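Local coordinates for mitochondrial antiviral signaling protein (MAVS) (Equus caballus, PDB 4O9L), which probably relays antiviral innate immune signals at mitochondria, its caspase recruitment domain forming prion-like filaments, at residues A[12-17]-A[91-96]; A[25-30]-A[47-52]; A[32-37]-A[59-64]; A[78-83]-A[87-92]. The protein carries 1 engineered substitution. All coordinates share one frame; numbering follows the deposited sequence.

Overall arrangement
The chain is a compact, all-helical caspase recruitment domain, and the four contacts tie its helices and one connecting loop together. Contact 3 lies nearest the middle, about 5 Å from the centre of the chain, and touches each of the other three. Contacts 1 and 2 sit on opposite sides of that centre, about 22 Å apart between their own centres, and do not meet. Contacts 1 and 4 share Val91 and Ala92 on helix 85-96. Contacts 2 and 4 are joined by Ile30 packing on Ala78 and by a salt bridge from the engineered Arg29, its NH1 2.8 Å from OE2 of Glu83.

Contact 1: residues A[12-17]-A[91-96]; sequences FQYIRQ and VARIYH
Ile94 sets its CG1 methylene over the face of the Tyr14 ring. CG1 stands 3.5 Å from the ring centroid and only 10° off the normal, which is a CH-pi contact over the middle of the face. Two torsions set it up. Tyr14 turns CG to the side opposite its backbone N (chi1 172°), sending the ring across to helix 85-96, while Ile94 holds CG1 beside its own N (chi1 -66°), so that this branch meets the ring centre. The other branch, CG2, drops to the root of the tyrosine and comes 3.8 Å from Tyr14 CB; the CD1 methyl continues over the rim, 3.7 Å from Tyr14 CD1. The two side chains cross nearly at right angles. This is packing between the first and last helices of the caspase recruitment domain, 6-17 and 85-96, which the death fold brings side by side although 73 residues separate the two segments. Farther out, the bent side chain of Arg93 presents the edge of its guanidinium to the phenol, with NH1 3.6 Å from Tyr14 OH. That approach is loose: NH1 has its salt bridge with Glu90, one turn back on the same helix. Tyr14 also stacks with the ring of His18, and Phe22 touches it from the following loop. Ile15, the next residue along, faces inward onto Phe62, Trp71 and Leu75.

Contact 2: residues A[25-30]-A[47-52]; sequences IHVLRI and ATYERW. Engineered in segment 25-30: Arg29 (natural residue Glu).
Tyr49 is the centre of this contact: Leu28, Val27 and His26 all meet its ring or its hydroxyl. Leu28 lies over one face, its CG 3.6 Å from the ring centroid and 16° off the normal in a CH-pi contact. Both leucine methyls follow the same face, CD1 reaching Tyr49 CE2 at 3.6 Å and CD2 reaching Tyr49 CG at 3.7 Å. Val27 approaches obliquely, with CB 3.7 Å from Tyr49 CD1, and the two side chains slide past each other in opposite directions. At the far end of the ring, His26 NE2 donates to Tyr49 OH over 3.2 Å. The hydroxyl lies close to the imidazole plane, but the N-H...O angle of 139° shows a bent bond.

Tyr49 holds CG anti to its backbone N (chi1 -179°), which carries the ring off helix 39-66 toward the short helix, and His26 has the same extended first torsion. A second shell steadies the backbone: Asn54, on the same long helix as Tyr49, accepts from the N-H of Val27 and donates to the carbonyl of Ile25, bracketing the turn that starts the helix. His26 occupies the N-cap position of helix 27-30, so the contact fastens the start of this short helix onto the long helix 39-66 of a death-fold caspase recruitment domain.

Contact 3: residues A[32-37]-A[59-64]; sequences PYLSCL and LELFTS
Leu61 sends its CD1 methyl into the angle between two leucines of the loop, and these two methyl contacts are the tight part of the interface. Leu34 meets it tip to tip, CD1 to CD1 at 3.9 Å, whereas Leu37 comes in across it at about a right angle, with its own CD1 4.1 Å from Leu61 CD1. Leu61 gets there by swinging CG anti to its backbone N (chi1 177°). On the loop side, a type I turn from Leu34 to Leu37, closed by Leu37 N bonding to Leu34 O at 3.1 Å, points both of its end residues at the helix. All three leucines are buried, and Leu31, Leu45 and Leu65 extend the apolar cluster around them.

The rest of the interface is looser. The nearest pair of CA atoms, Leu37 and Ser64, is still 8.1 Å apart, and Pro32, Tyr33 and Ser35 form the exposed side of the loop. The polar groups of 59-64 are engaged within the helix, among them with Arg44 from its earlier part. Ser64 is buried but satisfied: its OG donates to Glu60 O at 2.9 Å from above the carbonyl plane, while Ser64 N reaches the same oxygen from the other face. Arg44 makes a salt bridge with Glu60 OE2 and a hydrogen bond with Ser64 OG. Here the loop joining helix 27-30 to helix 39-66 folds back over the later part of that second helix, adding its two leucines to the hydrophobic centre of the caspase recruitment domain.

Contact 4: residues A[78-83]-A[87-92]; sequences ALRACE and LADEVA
Leu79 and Ala88 form the apolar centre, where CB of Leu79 rests 3.9 Å from CB of Ala88. The small alanine lets the helices come close: the CA atoms of these two residues are only 5.5 Å apart. Leu79 holds CG beside its backbone N (chi1 -72°), and its CD1 runs on between two residues one turn apart, 4.0 Å from Leu87 CB and 4.3 Å from Val91 CG2.

The aliphatic part of Arg80 touches the same methyl from another quarter, its CG 3.7 Å from Ala88 CB. The arginine then stays extended from CG to NE, which carries the guanidinium past the alanine toward Asp89. The charged groups do not make a salt bridge, since Arg80 NH2 and Asp89 OD1 remain 4.4 Å apart. A water joins them instead: it accepts from Arg80 NE at 2.8 Å, lying in the guanidinium plane, and donates to Asp89 OD1 at 2.6 Å. Attraction between the opposite charges probably adds to this bridge.

The chain reverses direction right after the first segment. Glu83, with positive phi, is the C-prime residue of a Schellman motif that ends helix 71-81, and only a few residues later helix 85-96 begins. The inner side of this hairpin of helices carries on into Ile76 and Val72, which pack on Ala88 and Val91. Ile30 of helix 27-30 lies against Ala78 and Leu79, and Thr11 of helix 6-17 meets Val91.

Contact 1: residues A[12-17]-A[91-96]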
# COMPACT_ATOMS: atom_id res chain seq x y z
N PHE A 12 -1.26 9.01 -2.48
CA PHE A 12 -0.64 8.84 -1.17
C PHE A 12 -1.31 9.73 -0.12
O PHE A 12 -1.57 9.29 1.01
CB PHE A 12 0.86 9.11 -1.23
CG PHE A 12 1.55 8.90 0.09
CD1 PHE A 12 1.94 7.63 0.49
CD2 PHE A 12 1.79 9.97 0.94
CE1 PHE A 12 2.57 7.43 1.72
CE2 PHE A 12 2.41 9.78 2.18
CZ PHE A 12 2.80 8.52 2.57
N GLN A 13 -1.61 10.97 -0.49
CA GLN A 13 -2.22 11.90 0.45
C GLN A 13 -3.64 11.47 0.82
O GLN A 13 -4.08 11.65 1.96
CB GLN A 13 -2.20 13.33 -0.11
CG GLN A 13 -0.78 13.89 -0.33
CD GLN A 13 0.11 13.80 0.91
OE1 GLN A 13 -0.35 14.00 2.04
NE2 GLN A 13 1.39 13.51 0.71
N TYR A 14 -4.35 10.90 -0.14
CA TYR A 14 -5.69 10.39 0.11
C TYR A 14 -5.64 9.26 1.14
O TYR A 14 -6.41 9.26 2.10
CB TYR A 14 -6.34 9.92 -1.19
CG TYR A 14 -7.65 9.19 -0.97
CD1 TYR A 14 -8.83 9.90 -0.73
CD2 TYR A 14 -7.71 7.81 -1.00
CE1 TYR A 14 -10.05 9.22 -0.54
CE2 TYR A 14 -8.91 7.12 -0.80
CZ TYR A 14 -10.07 7.83 -0.57
OH TYR A 14 -11.26 7.14 -0.38
N ILE A 15 -4.74 8.30 0.92
CA ILE A 15 -4.61 7.16 1.82
C ILE A 15 -4.29 7.66 3.24
O ILE A 15 -4.90 7.23 4.22
CB ILE A 15 -3.54 6.15 1.32
CG1 ILE A 15 -4.02 5.49 0.02
CG2 ILE A 15 -3.28 5.07 2.36
CD1 ILE A 15 -2.92 4.69 -0.74
N ARG A 16 -3.35 8.60 3.32
CA ARG A 16 -2.99 9.28 4.57
C ARG A 16 -4.20 9.88 5.29
O ARG A 16 -4.43 9.61 6.47
CB ARG A 16 -1.99 10.41 4.28
CG ARG A 16 -0.53 10.06 4.50
CD ARG A 16 -0.02 10.61 5.84
NE ARG A 16 0.05 12.07 5.85
CZ ARG A 16 1.14 12.78 5.55
NH1 ARG A 16 1.10 14.11 5.59
NH2 ARG A 16 2.26 12.17 5.20
N GLN A 17 -4.95 10.71 4.58
CA GLN A 17 -6.10 11.39 5.17
C GLN A 17 -7.22 10.42 5.55
O GLN A 17 -7.99 10.68 6.48
CB GLN A 17 -6.63 12.47 4.23
CG GLN A 17 -5.65 13.62 3.99
CD GLN A 17 -6.09 14.54 2.86
OE1 GLN A 17 -7.24 14.49 2.41
NE2 GLN A 17 -5.16 15.37 2.37
N VAL A 91 -9.10 3.78 -4.56
CA VAL A 91 -7.73 4.21 -4.84
C VAL A 91 -7.59 4.56 -6.32
O VAL A 91 -7.01 5.59 -6.66
CB VAL A 91 -6.68 3.13 -4.45
CG1 VAL A 91 -5.28 3.46 -4.99
CG2 VAL A 91 -6.62 2.98 -2.94
N ALA A 92 -8.11 3.70 -7.20
CA ALA A 92 -8.06 3.99 -8.63
C ALA A 92 -8.81 5.27 -8.98
O ALA A 92 -8.39 6.04 -9.85
CB ALA A 92 -8.62 2.83 -9.43
N ARG A 93 -9.95 5.49 -8.33
CA ARG A 93 -10.74 6.69 -8.58
C ARG A 93 -9.95 7.96 -8.23
O ARG A 93 -9.95 8.93 -8.99
CB ARG A 93 -12.07 6.62 -7.83
CG ARG A 93 -13.05 7.74 -8.12
CD ARG A 93 -14.10 7.79 -7.02
NE ARG A 93 -13.50 7.47 -5.73
CZ ARG A 93 -13.06 8.36 -4.85
NH1 ARG A 93 -12.51 7.95 -3.71
NH2 ARG A 93 -13.16 9.66 -5.10
N ILE A 94 -9.26 7.95 -7.09
CA ILE A 94 -8.43 9.11 -6.71
C ILE A 94 -7.27 9.31 -7.69
O ILE A 94 -7.01 10.43 -8.13
CB ILE A 94 -7.87 8.97 -5.27
CG1 ILE A 94 -9.02 9.03 -4.25
CG2 ILE A 94 -6.86 10.07 -4.97
CD1 ILE A 94 -9.81 10.34 -4.28
N TYR A 95 -6.58 8.23 -8.03
CA TYR A 95 -5.44 8.29 -8.94
C TYR A 95 -5.80 8.95 -10.27
O TYR A 95 -5.02 9.73 -10.82
CB TYR A 95 -4.92 6.88 -9.19
CG TYR A 95 -3.77 6.82 -10.17
CD1 TYR A 95 -2.46 7.00 -9.74
CD2 TYR A 95 -3.99 6.56 -11.53
CE1 TYR A 95 -1.41 6.93 -10.64
CE2 TYR A 95 -2.94 6.50 -12.42
CZ TYR A 95 -1.65 6.68 -11.97
OH TYR A 95 -0.60 6.62 -12.85
N HIS A 96 -6.99 8.63 -10.79
CA HIS A 96 -7.40 9.16 -12.09
C HIS A 96 -8.13 10.50 -12.00
O HIS A 96 -8.50 11.07 -13.03
CB HIS A 96 -8.28 8.15 -12.84
CG HIS A 96 -7.54 6.94 -13.31
ND1 HIS A 96 -6.59 7.00 -14.31
CD2 HIS A 96 -7.59 5.64 -12.92
CE1 HIS A 96 -6.10 5.80 -14.52
NE2 HIS A 96 -6.69 4.95 -13.69

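Contact 2: residues A[25-30]-A[47-52]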
# COMPACT_ATOMS: atom_id res chain seq x y z
N ILE A 25 -6.84 -3.97 5.92
CA ILE A 25 -5.77 -4.64 5.20
C ILE A 25 -5.03 -5.49 6.24
O ILE A 25 -4.80 -5.02 7.36
CB ILE A 25 -4.79 -3.62 4.57
CG1 ILE A 25 -5.52 -2.79 3.51
CG2 ILE A 25 -3.55 -4.31 3.98
CD1 ILE A 25 -4.66 -1.70 2.89
N HIS A 26 -4.72 -6.73 5.91
CA HIS A 26 -3.85 -7.54 6.75
C HIS A 26 -2.48 -7.52 6.10
O HIS A 26 -2.31 -8.06 5.01
CB HIS A 26 -4.36 -8.97 6.86
CG HIS A 26 -3.53 -9.84 7.75
ND1 HIS A 26 -3.52 -11.22 7.65
CD2 HIS A 26 -2.68 -9.53 8.76
CE1 HIS A 26 -2.70 -11.72 8.56
NE2 HIS A 26 -2.17 -10.71 9.24
N VAL A 27 -1.51 -6.91 6.77
CA VAL A 27 -0.19 -6.70 6.16
C VAL A 27 0.44 -7.98 5.62
O VAL A 27 0.92 -8.02 4.48
CB VAL A 27 0.78 -5.99 7.13
CG1 VAL A 27 2.23 -6.04 6.61
CG2 VAL A 27 0.35 -4.55 7.35
N LEU A 28 0.42 -9.03 6.42
CA LEU A 28 1.11 -10.26 6.04
C LEU A 28 0.50 -10.87 4.79
O LEU A 28 1.21 -11.39 3.94
CB LEU A 28 1.10 -11.27 7.19
CG LEU A 28 2.08 -10.99 8.34
CD1 LEU A 28 2.21 -12.27 9.19
CD2 LEU A 28 3.44 -10.53 7.83
N ARG A 29 -0.82 -10.77 4.67
CA ARG A 29 -1.52 -11.30 3.51
C ARG A 29 -1.26 -10.49 2.24
O ARG A 29 -1.14 -11.06 1.16
CB ARG A 29 -3.02 -11.37 3.76
CG ARG A 29 -3.80 -11.90 2.59
CD ARG A 29 -5.29 -12.03 2.88
NE ARG A 29 -5.98 -12.64 1.75
CZ ARG A 29 -7.29 -12.67 1.61
NH1 ARG A 29 -7.83 -13.25 0.54
NH2 ARG A 29 -8.07 -12.12 2.55
N ILE A 30 -1.15 -9.17 2.37
CA ILE A 30 -1.02 -8.34 1.17
C ILE A 30 0.41 -8.29 0.61
O ILE A 30 0.57 -8.18 -0.61
CB ILE A 30 -1.59 -6.91 1.37
CG1 ILE A 30 -1.87 -6.26 -0.00
CG2 ILE A 30 -0.62 -6.05 2.21
CD1 ILE A 30 -2.70 -4.95 0.05
N ALA A 47 9.40 -8.63 9.19
CA ALA A 47 10.03 -8.51 10.50
C ALA A 47 9.45 -7.32 11.28
O ALA A 47 9.30 -7.38 12.50
CB ALA A 47 11.53 -8.39 10.36
N THR A 48 9.11 -6.24 10.57
CA THR A 48 8.44 -5.10 11.20
C THR A 48 7.07 -5.50 11.74
O THR A 48 6.70 -5.15 12.88
CB THR A 48 8.25 -3.94 10.19
OG1 THR A 48 9.52 -3.57 9.65
CG2 THR A 48 7.62 -2.74 10.86
N TYR A 49 6.31 -6.24 10.93
CA TYR A 49 5.01 -6.75 11.35
C TYR A 49 5.13 -7.52 12.66
O TYR A 49 4.37 -7.29 13.60
CB TYR A 49 4.38 -7.64 10.27
CG TYR A 49 3.02 -8.16 10.66
CD1 TYR A 49 1.87 -7.42 10.38
CD2 TYR A 49 2.88 -9.36 11.34
CE1 TYR A 49 0.62 -7.89 10.76
CE2 TYR A 49 1.64 -9.84 11.72
CZ TYR A 49 0.51 -9.10 11.43
OH TYR A 49 -0.72 -9.57 11.81
N GLU A 50 6.07 -8.46 12.71
CA GLU A 50 6.19 -9.32 13.88
C GLU A 50 6.36 -8.51 15.16
O GLU A 50 5.74 -8.81 16.19
CB GLU A 50 7.36 -10.30 13.72
CG GLU A 50 7.55 -11.20 14.94
CD GLU A 50 8.69 -12.20 14.76
OE1 GLU A 50 8.74 -12.87 13.71
OE2 GLU A 50 9.55 -12.30 15.67
N ARG A 51 7.17 -7.45 15.08
CA ARG A 51 7.50 -6.63 16.23
C ARG A 51 6.42 -5.60 16.59
O ARG A 51 6.04 -5.45 17.76
CB ARG A 51 8.85 -5.93 16.00
CG ARG A 51 9.31 -5.08 17.18
CD ARG A 51 10.79 -4.72 17.09
NE ARG A 51 11.21 -3.98 18.28
CZ ARG A 51 12.46 -3.92 18.73
NH1 ARG A 51 13.43 -4.55 18.07
NH2 ARG A 51 12.74 -3.22 19.82
N TRP A 52 5.92 -4.88 15.57
CA TRP A 52 5.03 -3.74 15.81
C TRP A 52 3.55 -4.01 15.54
O TRP A 52 2.69 -3.24 15.97
CB TRP A 52 5.49 -2.50 15.01
CG TRP A 52 6.71 -1.83 15.61
CD1 TRP A 52 6.74 -0.94 16.64
CD2 TRP A 52 8.07 -2.02 15.20
NE1 TRP A 52 8.03 -0.55 16.90
CE2 TRP A 52 8.87 -1.20 16.03
CE3 TRP A 52 8.69 -2.80 14.22
CZ2 TRP A 52 10.26 -1.14 15.90
CZ3 TRP A 52 10.07 -2.74 14.09
CH2 TRP A 52 10.84 -1.90 14.93

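Contact 3: residues A[32-37]-A[59-64]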
# COMPACT_ATOMS: atom_id res chain seq x y z
N PRO A 32 2.97 -10.35 -0.25
CA PRO A 32 3.49 -11.10 -1.41
C PRO A 32 2.88 -10.65 -2.73
O PRO A 32 3.43 -10.97 -3.79
CB PRO A 32 3.08 -12.55 -1.11
CG PRO A 32 2.69 -12.58 0.33
CD PRO A 32 2.17 -11.22 0.63
N TYR A 33 1.75 -9.94 -2.69
CA TYR A 33 1.10 -9.48 -3.93
C TYR A 33 1.68 -8.18 -4.47
O TYR A 33 1.48 -7.85 -5.64
CB TYR A 33 -0.41 -9.33 -3.72
CG TYR A 33 -1.13 -10.64 -3.51
CD1 TYR A 33 -1.37 -11.51 -4.58
CD2 TYR A 33 -1.57 -11.02 -2.25
CE1 TYR A 33 -2.03 -12.72 -4.39
CE2 TYR A 33 -2.23 -12.22 -2.05
CZ TYR A 33 -2.45 -13.06 -3.12
OH TYR A 33 -3.11 -14.25 -2.93
N LEU A 34 2.37 -7.43 -3.61
CA LEU A 34 2.90 -6.12 -3.98
C LEU A 34 4.21 -6.28 -4.73
O LEU A 34 5.29 -6.19 -4.14
CB LEU A 34 3.09 -5.25 -2.73
CG LEU A 34 1.77 -4.93 -1.99
CD1 LEU A 34 2.03 -4.48 -0.55
CD2 LEU A 34 0.97 -3.87 -2.73
N SER A 35 4.12 -6.52 -6.04
CA SER A 35 5.29 -6.84 -6.86
C SER A 35 6.29 -5.70 -6.98
O SER A 35 7.40 -5.89 -7.48
CB SER A 35 4.85 -7.32 -8.26
OG SER A 35 4.11 -6.31 -8.95
N CYS A 36 5.91 -4.51 -6.52
CA CYS A 36 6.80 -3.36 -6.60
C CYS A 36 7.80 -3.35 -5.46
O CYS A 36 8.81 -2.67 -5.54
CB CYS A 36 6.04 -2.03 -6.61
SG CYS A 36 5.13 -1.69 -5.09
N LEU A 37 7.52 -4.12 -4.40
CA LEU A 37 8.45 -4.24 -3.28
C LEU A 37 9.64 -5.14 -3.66
O LEU A 37 9.49 -6.11 -4.41
CB LEU A 37 7.74 -4.80 -2.04
CG LEU A 37 6.59 -3.93 -1.52
CD1 LEU A 37 5.92 -4.55 -0.30
CD2 LEU A 37 7.13 -2.54 -1.18
N LEU A 59 1.28 1.64 8.40
CA LEU A 59 1.80 2.98 8.16
C LEU A 59 3.13 2.88 7.42
O LEU A 59 3.38 3.58 6.42
CB LEU A 59 1.97 3.74 9.48
CG LEU A 59 0.68 4.17 10.19
CD1 LEU A 59 0.97 4.68 11.59
CD2 LEU A 59 -0.05 5.24 9.39
N GLU A 60 4.00 2.00 7.91
CA GLU A 60 5.31 1.81 7.30
C GLU A 60 5.19 1.25 5.89
O GLU A 60 5.98 1.59 5.00
CB GLU A 60 6.18 0.93 8.21
CG GLU A 60 7.56 0.60 7.65
CD GLU A 60 8.39 1.83 7.31
OE1 GLU A 60 8.18 2.91 7.92
OE2 GLU A 60 9.26 1.71 6.42
N LEU A 61 4.19 0.41 5.67
CA LEU A 61 3.96 -0.18 4.35
C LEU A 61 3.69 0.90 3.29
O LEU A 61 4.25 0.86 2.19
CB LEU A 61 2.79 -1.18 4.40
CG LEU A 61 2.40 -1.81 3.06
CD1 LEU A 61 3.59 -2.53 2.43
CD2 LEU A 61 1.22 -2.77 3.21
N PHE A 62 2.85 1.87 3.63
CA PHE A 62 2.50 2.91 2.65
C PHE A 62 3.69 3.80 2.32
O PHE A 62 3.93 4.12 1.14
CB PHE A 62 1.28 3.72 3.12
CG PHE A 62 -0.02 2.94 3.06
CD1 PHE A 62 -0.40 2.27 1.89
CD2 PHE A 62 -0.86 2.87 4.17
CE1 PHE A 62 -1.60 1.55 1.83
CE2 PHE A 62 -2.06 2.15 4.12
CZ PHE A 62 -2.43 1.49 2.94
N THR A 63 4.47 4.19 3.32
CA THR A 63 5.66 4.99 3.04
C THR A 63 6.72 4.16 2.30
O THR A 63 7.48 4.68 1.49
CB THR A 63 6.22 5.74 4.29
OG1 THR A 63 6.65 4.80 5.27
CG2 THR A 63 5.14 6.60 4.91
N SER A 64 6.74 2.85 2.57
CA SER A 64 7.63 1.97 1.82
C SER A 64 7.20 1.85 0.36
O SER A 64 8.03 1.87 -0.55
CB SER A 64 7.71 0.58 2.47
OG SER A 64 8.36 0.66 3.72

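Contact 4: residues A[78-83]-A[87-92]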
# COMPACT_ATOMS: atom_id res chain seq x y z
N ALA A 78 -3.12 -5.71 -5.63
CA ALA A 78 -2.98 -6.49 -4.41
C ALA A 78 -4.25 -6.41 -3.55
O ALA A 78 -4.64 -7.40 -2.92
CB ALA A 78 -1.77 -6.02 -3.62
N LEU A 79 -4.88 -5.23 -3.52
CA LEU A 79 -6.13 -5.09 -2.78
C LEU A 79 -7.21 -6.02 -3.35
O LEU A 79 -7.93 -6.68 -2.59
CB LEU A 79 -6.59 -3.62 -2.76
CG LEU A 79 -5.74 -2.73 -1.86
CD1 LEU A 79 -5.96 -1.22 -2.15
CD2 LEU A 79 -6.00 -3.05 -0.39
N ARG A 80 -7.32 -6.08 -4.67
CA ARG A 80 -8.25 -7.00 -5.32
C ARG A 80 -7.92 -8.44 -4.96
O ARG A 80 -8.81 -9.25 -4.67
CB ARG A 80 -8.21 -6.81 -6.84
CG ARG A 80 -8.81 -5.49 -7.31
CD ARG A 80 -8.49 -5.22 -8.76
NE ARG A 80 -9.06 -3.96 -9.22
CZ ARG A 80 -8.63 -3.30 -10.29
NH1 ARG A 80 -7.60 -3.77 -10.99
NH2 ARG A 80 -9.20 -2.16 -10.65
N ALA A 81 -6.64 -8.77 -4.98
CA ALA A 81 -6.21 -10.15 -4.70
C ALA A 81 -6.46 -10.57 -3.24
O ALA A 81 -6.48 -11.76 -2.92
CB ALA A 81 -4.76 -10.33 -5.08
N CYS A 82 -6.64 -9.58 -2.36
CA CYS A 82 -6.84 -9.84 -0.94
C CYS A 82 -8.25 -9.50 -0.50
O CYS A 82 -8.45 -9.15 0.67
CB CYS A 82 -5.84 -9.03 -0.09
SG CYS A 82 -4.12 -9.55 -0.29
N GLU A 83 -9.22 -9.56 -1.42
CA GLU A 83 -10.64 -9.42 -1.08
C GLU A 83 -10.97 -8.04 -0.51
O GLU A 83 -11.74 -7.92 0.45
CB GLU A 83 -11.08 -10.51 -0.11
CG GLU A 83 -10.87 -11.90 -0.66
CD GLU A 83 -11.35 -13.01 0.24
OE1 GLU A 83 -12.51 -13.46 0.07
OE2 GLU A 83 -10.57 -13.43 1.12
N LEU A 87 -11.65 -1.06 -1.75
CA LEU A 87 -10.50 -0.19 -1.51
C LEU A 87 -9.74 0.03 -2.82
O LEU A 87 -9.30 1.15 -3.09
CB LEU A 87 -9.58 -0.75 -0.43
CG LEU A 87 -10.18 -0.94 0.97
CD1 LEU A 87 -9.11 -1.39 1.96
CD2 LEU A 87 -10.84 0.35 1.44
N ALA A 88 -9.59 -1.03 -3.61
CA ALA A 88 -8.95 -0.89 -4.92
C ALA A 88 -9.69 0.11 -5.80
O ALA A 88 -9.05 0.94 -6.44
CB ALA A 88 -8.84 -2.24 -5.63
N ASP A 89 -11.02 0.03 -5.84
CA ASP A 89 -11.79 0.97 -6.66
C ASP A 89 -11.64 2.42 -6.19
O ASP A 89 -11.56 3.34 -7.01
CB ASP A 89 -13.28 0.60 -6.71
CG ASP A 89 -13.55 -0.70 -7.47
OD1 ASP A 89 -12.71 -1.11 -8.30
OD2 ASP A 89 -14.62 -1.31 -7.23
N GLU A 90 -11.59 2.63 -4.88
CA GLU A 90 -11.51 4.00 -4.37
C GLU A 90 -10.14 4.61 -4.67
O GLU A 90 -10.03 5.80 -5.01
CB GLU A 90 -11.84 4.05 -2.87
CG GLU A 90 -13.32 3.83 -2.57
CD GLU A 90 -14.23 4.77 -3.36
OE1 GLU A 90 -14.27 5.99 -3.06
OE2 GLU A 90 -14.91 4.29 -4.30
N VAL A 91 -9.10 3.78 -4.56
CA VAL A 91 -7.73 4.21 -4.84
C VAL A 91 -7.59 4.56 -6.32
O VAL A 91 -7.01 5.59 -6.66
CB VAL A 91 -6.68 3.13 -4.45
CG1 VAL A 91 -5.28 3.46 -4.99
CG2 VAL A 91 -6.62 2.98 -2.94
N ALA A 92 -8.11 3.70 -7.20
CA ALA A 92 -8.06 3.99 -8.63
C ALA A 92 -8.81 5.27 -8.98
O ALA A 92 -8.39 6.04 -9.85
CB ALA A 92 -8.62 2.83 -9.43
O HOH W 1 -11.54 -3.41 -7.93